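Local structure of 2-C-methyl-D-erythritol 2,4-cyclodiphosphate synthase (1IV3) at the interface of chains A and B. The protein catalyses the conversion of 4-diphosphocytidyl-2-C-methyl-D-erythritol 2-phosphate to 2-C-methyl-D-erythritol 2,4-cyclodiphosphate with release of CMP, a step of the non-mevalonate route to isoprenoids. Numbering follows the deposited sequence. Chains: chain A/B, 2-C-methyl-D-erythritol 2,4-cyclodiphosphate synthase.

Contact 1: the interface of chains A and B. Residues chain A 93, 125-126, 149; chain B 2-3, 51.
Charge pairing dominates this edge of the subunit interface, where B:Arg2, just ahead of strand 3-14, reaches across to the 3-10 helix 124-126 of chain A. Its side chain runs extended from CG to NE, long enough to present the guanidinium end-on to A:Asp125. NH2 forms a salt bridge and a nearly straight hydrogen bond (167° at H) to carboxylate oxygen OD1 at 2.5 Å, from somewhat above the carboxylate plane. A:Asp125 holds CG in the crowded position between backbone N and carbonyl carbon, which turns OD1 toward the side of its own carbonyl, so that both meet B:Arg2. NH1 of that arginine serves two backbone carbonyls, A:Asp125 O at 3.0 Å and, within its own chain, B:Ala51 O at 3.0 Å. These bonds from both terminal nitrogens fix the rotation of the guanidinium, a task suited to arginine's several N-H groups.

Stacking adds a second layer. A:Arg126, bent at chi2 (-71°), stacks offset on B:Arg2 with the planes 17° apart; its NE lies over the centre of the partner's guanidinium, 3.6 Å above the plane, and the rest of the group lies along the aliphatic CG of B:Arg2. The nearby carboxylate probably eases the repulsion between the like charges.

Amide contacts follow at A:Gln93, whose extended chain from strand 91-99 delivers its tip to the backbone of chain B. As modelled, OE1 clashes with B:Ala51 O (2.9 Å) and B:Ile3 O (3.2 Å), while NE2 faces B:Ile3 N at 2.9 Å. Exchanging the amide's oxygen and nitrogen would match donors to acceptors at all three, so the flipped amide is probably correct.

Apolar contact is slight: A:Leu149 CB approaches B:Ile3 CG2 at 4.1 Å. Together these groups fasten the N-terminal end of one subunit to its neighbour in the homotrimer.

Contact 2: the interface of chains A and B. Residues chain A 5, 97, 99, 132, 145; chain B 5-7, 145.
Strands 91-99, 127-132, 141-150 and 3-14 of chain A meet strands 3-14 and 141-150 of chain B. At the centre, B:Glu7 extends beyond CG to place its carboxylate between two arginines. A:Arg145 NH1 donates to the syn lone pair of OE2 at 3.1 Å, with this oxygen in the guanidinium plane and the carboxylate turned 78° to it. From its own chain B:Arg145 NE binds OE1 at 2.5 Å, coming from above the carboxylate plane. That NE also lies 3.5 Å above A:Arg145's guanidinium plane, toward the rim, and the shared negative charge probably makes this closeness of like charges tolerable. An alanine here would remove the carboxylate that both arginines and water 2 bind, and would probably leave the two guanidinium groups close together with their charges unbalanced.

Water extends the network. Water 2 joins B:Glu7 OE2, at 2.8 Å, to A:Thr99 OG1 and A:Val97 O, and water 1 links A:Lys132 NZ to B:Glu7 O. Water 3 bridges the two arginines.

Branched and compact, A:Val97 suits the apolar flank: CG2, beside the backbone N, touches B:Tyr5 CD2 at 3.5 Å. At the tip of the ring the phenol OH is weakly hydrogen-bonded to A:Tyr5 OH at 3.3 Å, the side chains crossing at about a right angle. The pairing of equivalent tyrosines and arginines suggests that the site lies toward the trimer's inner core, where sheets of neighbouring subunits face one another.

Contact 1: the interface of chains A and B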
loop_
_atom_site.group_PDB
_atom_site.type_symbol
_atom_site.label_atom_id
_atom_site.label_comp_id
_atom_site.label_asym_id
_atom_site.label_seq_id
_atom_site.Cartn_x
_atom_site.Cartn_y
_atom_site.Cartn_z
ATOM N N GLN A 93 -5.223 15.453 4.159
ATOM C CA GLN A 93 -4.559 15.068 2.915
ATOM C C GLN A 93 -5.026 13.718 2.409
ATOM O O GLN A 93 -5.329 12.870 3.278
ATOM C CB GLN A 93 -3.033 14.987 3.159
ATOM C CG GLN A 93 -2.259 14.827 1.849
ATOM C CD GLN A 93 -0.799 15.257 1.932
ATOM O OE1 GLN A 93 -0.150 15.521 0.903
ATOM N NE2 GLN A 93 -0.311 15.285 3.166
ATOM N N ASP A 125 -3.073 20.897 -3.708
ATOM C CA ASP A 125 -1.754 20.362 -3.339
ATOM C C ASP A 125 -1.811 19.312 -2.233
ATOM O O ASP A 125 -0.835 18.664 -1.841
ATOM C CB ASP A 125 -0.873 21.545 -2.907
ATOM C CG ASP A 125 -1.420 22.102 -1.599
ATOM O OD1 ASP A 125 -0.925 21.724 -0.520
ATOM O OD2 ASP A 125 -2.377 22.897 -1.689
ATOM N N ARG A 126 -3.005 19.096 -1.675
ATOM C CA ARG A 126 -3.225 18.067 -0.674
ATOM C C ARG A 126 -3.960 16.886 -1.296
ATOM O O ARG A 126 -4.409 15.991 -0.575
ATOM C CB ARG A 126 -4.052 18.645 0.492
ATOM C CG ARG A 126 -3.267 19.611 1.366
ATOM C CD ARG A 126 -2.230 18.833 2.169
ATOM N NE ARG A 126 -1.530 19.605 3.177
ATOM C CZ ARG A 126 -0.832 19.130 4.198
ATOM N NH1 ARG A 126 -0.662 17.824 4.451
ATOM N NH2 ARG A 126 -0.276 20.039 5.004
ATOM N N LEU A 149 -4.709 11.396 5.696
ATOM C CA LEU A 149 -4.126 11.962 6.918
ATOM C C LEU A 149 -5.133 12.955 7.484
ATOM O O LEU A 149 -5.675 13.748 6.701
ATOM C CB LEU A 149 -2.798 12.605 6.568
ATOM C CG LEU A 149 -1.965 13.232 7.681
ATOM C CD1 LEU A 149 -1.502 12.171 8.664
ATOM C CD2 LEU A 149 -0.791 14.001 7.070
ATOM N N ARG B 2 2.953 16.316 5.939
ATOM C CA ARG B 2 2.488 15.804 4.656
ATOM C C ARG B 2 2.931 14.336 4.498
ATOM O O ARG B 2 3.968 13.896 4.981
ATOM C CB ARG B 2 2.982 16.613 3.466
ATOM C CG ARG B 2 2.394 18.034 3.373
ATOM C CD ARG B 2 3.075 18.819 2.261
ATOM N NE ARG B 2 2.440 20.105 2.034
ATOM C CZ ARG B 2 1.454 20.349 1.190
ATOM N NH1 ARG B 2 0.906 19.419 0.425
ATOM N NH2 ARG B 2 0.977 21.581 1.086
ATOM N N ILE B 3 2.031 13.651 3.800
ATOM C CA ILE B 3 2.271 12.242 3.519
ATOM C C ILE B 3 2.153 12.057 2.012
ATOM O O ILE B 3 1.418 12.779 1.340
ATOM C CB ILE B 3 1.282 11.336 4.263
ATOM C CG1 ILE B 3 1.702 9.871 4.340
ATOM C CG2 ILE B 3 -0.132 11.441 3.667
ATOM C CD1 ILE B 3 1.052 9.144 5.503
ATOM N N ALA B 51 2.914 13.871 -2.443
ATOM C CA ALA B 51 2.780 14.603 -1.184
ATOM C C ALA B 51 2.564 16.103 -1.387
ATOM O O ALA B 51 2.125 16.806 -0.461
ATOM C CB ALA B 51 4.030 14.422 -0.325
#

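Contact 2: the interface of chains A and B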
loop_
_atom_site.group_PDB
_atom_site.type_symbol
_atom_site.label_atom_id
_atom_site.label_comp_id
_atom_site.label_asym_id
_atom_site.label_seq_id
_atom_site.Cartn_x
_atom_site.Cartn_y
_atom_site.Cartn_z
ATOM N N TYR A 5 -5.632 3.725 5.860
ATOM C CA TYR A 5 -5.160 3.105 4.626
ATOM C C TYR A 5 -6.281 2.280 4.034
ATOM O O TYR A 5 -6.907 1.531 4.783
ATOM C CB TYR A 5 -3.930 2.247 4.952
ATOM C CG TYR A 5 -3.353 1.574 3.734
ATOM C CD1 TYR A 5 -2.726 2.340 2.755
ATOM C CD2 TYR A 5 -3.449 0.191 3.604
ATOM C CE1 TYR A 5 -2.196 1.703 1.640
ATOM C CE2 TYR A 5 -2.923 -0.441 2.485
ATOM C CZ TYR A 5 -2.309 0.329 1.523
ATOM O OH TYR A 5 -1.779 -0.301 0.407
ATOM N N VAL A 97 -2.982 5.838 -5.350
ATOM C CA VAL A 97 -2.498 5.343 -6.629
ATOM C C VAL A 97 -3.604 4.533 -7.301
ATOM O O VAL A 97 -4.198 3.655 -6.677
ATOM C CB VAL A 97 -1.291 4.407 -6.462
ATOM C CG1 VAL A 97 -0.727 3.953 -7.791
ATOM C CG2 VAL A 97 -0.202 5.116 -5.645
ATOM N N THR A 99 -4.152 2.001 -10.489
ATOM C CA THR A 99 -3.422 1.106 -11.379
ATOM C C THR A 99 -4.378 0.414 -12.329
ATOM O O THR A 99 -5.355 -0.216 -11.907
ATOM C CB THR A 99 -2.651 0.054 -10.558
ATOM O OG1 THR A 99 -1.773 0.718 -9.639
ATOM C CG2 THR A 99 -1.795 -0.802 -11.463
ATOM N N LYS A 132 -0.678 4.465 -12.613
ATOM C CA LYS A 132 0.218 3.402 -13.014
ATOM C C LYS A 132 -0.550 2.404 -13.888
ATOM O O LYS A 132 -1.769 2.301 -13.830
ATOM C CB LYS A 132 0.808 2.622 -11.840
ATOM C CG LYS A 132 1.484 3.462 -10.785
ATOM C CD LYS A 132 2.817 4.037 -11.219
ATOM C CE LYS A 132 3.758 2.972 -11.766
ATOM N NZ LYS A 132 5.040 3.599 -12.210
ATOM N N ARG A 145 -5.113 2.175 -4.210
ATOM C CA ARG A 145 -4.681 2.133 -2.811
ATOM C C ARG A 145 -4.510 3.564 -2.343
ATOM O O ARG A 145 -3.988 4.390 -3.108
ATOM C CB ARG A 145 -3.393 1.321 -2.646
ATOM C CG ARG A 145 -3.515 -0.088 -3.230
ATOM C CD ARG A 145 -2.280 -0.931 -2.904
ATOM N NE ARG A 145 -2.568 -2.333 -3.247
ATOM C CZ ARG A 145 -2.365 -2.757 -4.490
ATOM N NH1 ARG A 145 -1.889 -1.908 -5.389
ATOM N NH2 ARG A 145 -2.629 -4.017 -4.799
ATOM N N TYR B 5 2.190 8.648 -1.018
ATOM C CA TYR B 5 2.126 7.215 -1.258
ATOM C C TYR B 5 2.423 6.942 -2.725
ATOM O O TYR B 5 1.807 7.581 -3.592
ATOM C CB TYR B 5 0.721 6.693 -0.889
ATOM C CG TYR B 5 0.631 5.190 -1.102
ATOM C CD1 TYR B 5 1.281 4.318 -0.240
ATOM C CD2 TYR B 5 -0.093 4.653 -2.150
ATOM C CE1 TYR B 5 1.213 2.947 -0.421
ATOM C CE2 TYR B 5 -0.165 3.282 -2.351
ATOM C CZ TYR B 5 0.497 2.448 -1.478
ATOM O OH TYR B 5 0.434 1.082 -1.638
ATOM N N GLY B 6 3.339 6.037 -3.044
ATOM C CA GLY B 6 3.687 5.772 -4.437
ATOM C C GLY B 6 3.849 4.274 -4.670
ATOM O O GLY B 6 4.180 3.508 -3.767
ATOM N N GLU B 7 3.607 3.839 -5.907
ATOM C CA GLU B 7 3.778 2.435 -6.241
ATOM C C GLU B 7 4.491 2.307 -7.596
ATOM O O GLU B 7 4.361 3.181 -8.446
ATOM C CB GLU B 7 2.471 1.687 -6.386
ATOM C CG GLU B 7 1.568 1.648 -5.152
ATOM C CD GLU B 7 0.483 0.612 -5.486
ATOM O OE1 GLU B 7 0.848 -0.560 -5.740
ATOM O OE2 GLU B 7 -0.693 0.956 -5.525
ATOM N N ARG B 145 6.145 -0.414 -3.043
ATOM C CA ARG B 145 5.136 0.511 -2.533
ATOM C C ARG B 145 5.814 1.318 -1.449
ATOM O O ARG B 145 6.572 0.760 -0.647
ATOM C CB ARG B 145 3.892 -0.198 -2.004
ATOM C CG ARG B 145 3.112 -0.782 -3.163
ATOM C CD ARG B 145 1.863 -1.584 -2.831
ATOM N NE ARG B 145 1.465 -2.249 -4.074
ATOM C CZ ARG B 145 1.785 -3.489 -4.424
ATOM N NH1 ARG B 145 2.505 -4.251 -3.614
ATOM N NH2 ARG B 145 1.345 -3.933 -5.605
HETATM O O HOH W 1 6.013 4.669 -9.934
HETATM O O HOH W 2 -2.930 1.006 -7.210
HETATM O O HOH W 3 -0.437 -3.156 -8.069
#

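The C-alpha centres of contacts 1 and 2 lie about 14 Å apart along one subunit interface. Strands 91-99 and 141-150 of chain A and strand 3-14 of chain B pass through both, so each strand is held at two levels. The 3-10 helix 124-126 of contact 1 runs directly into strand 127-132, which reaches contact 2 at A:Lys132, a substrate-binding residue. Contact 1 secures the start of chain B's strand, and contact 2 takes it deeper. Repeated round the homotrimer, the two would jointly set the register of neighbouring subunits and may help to position the adjoining substrate site.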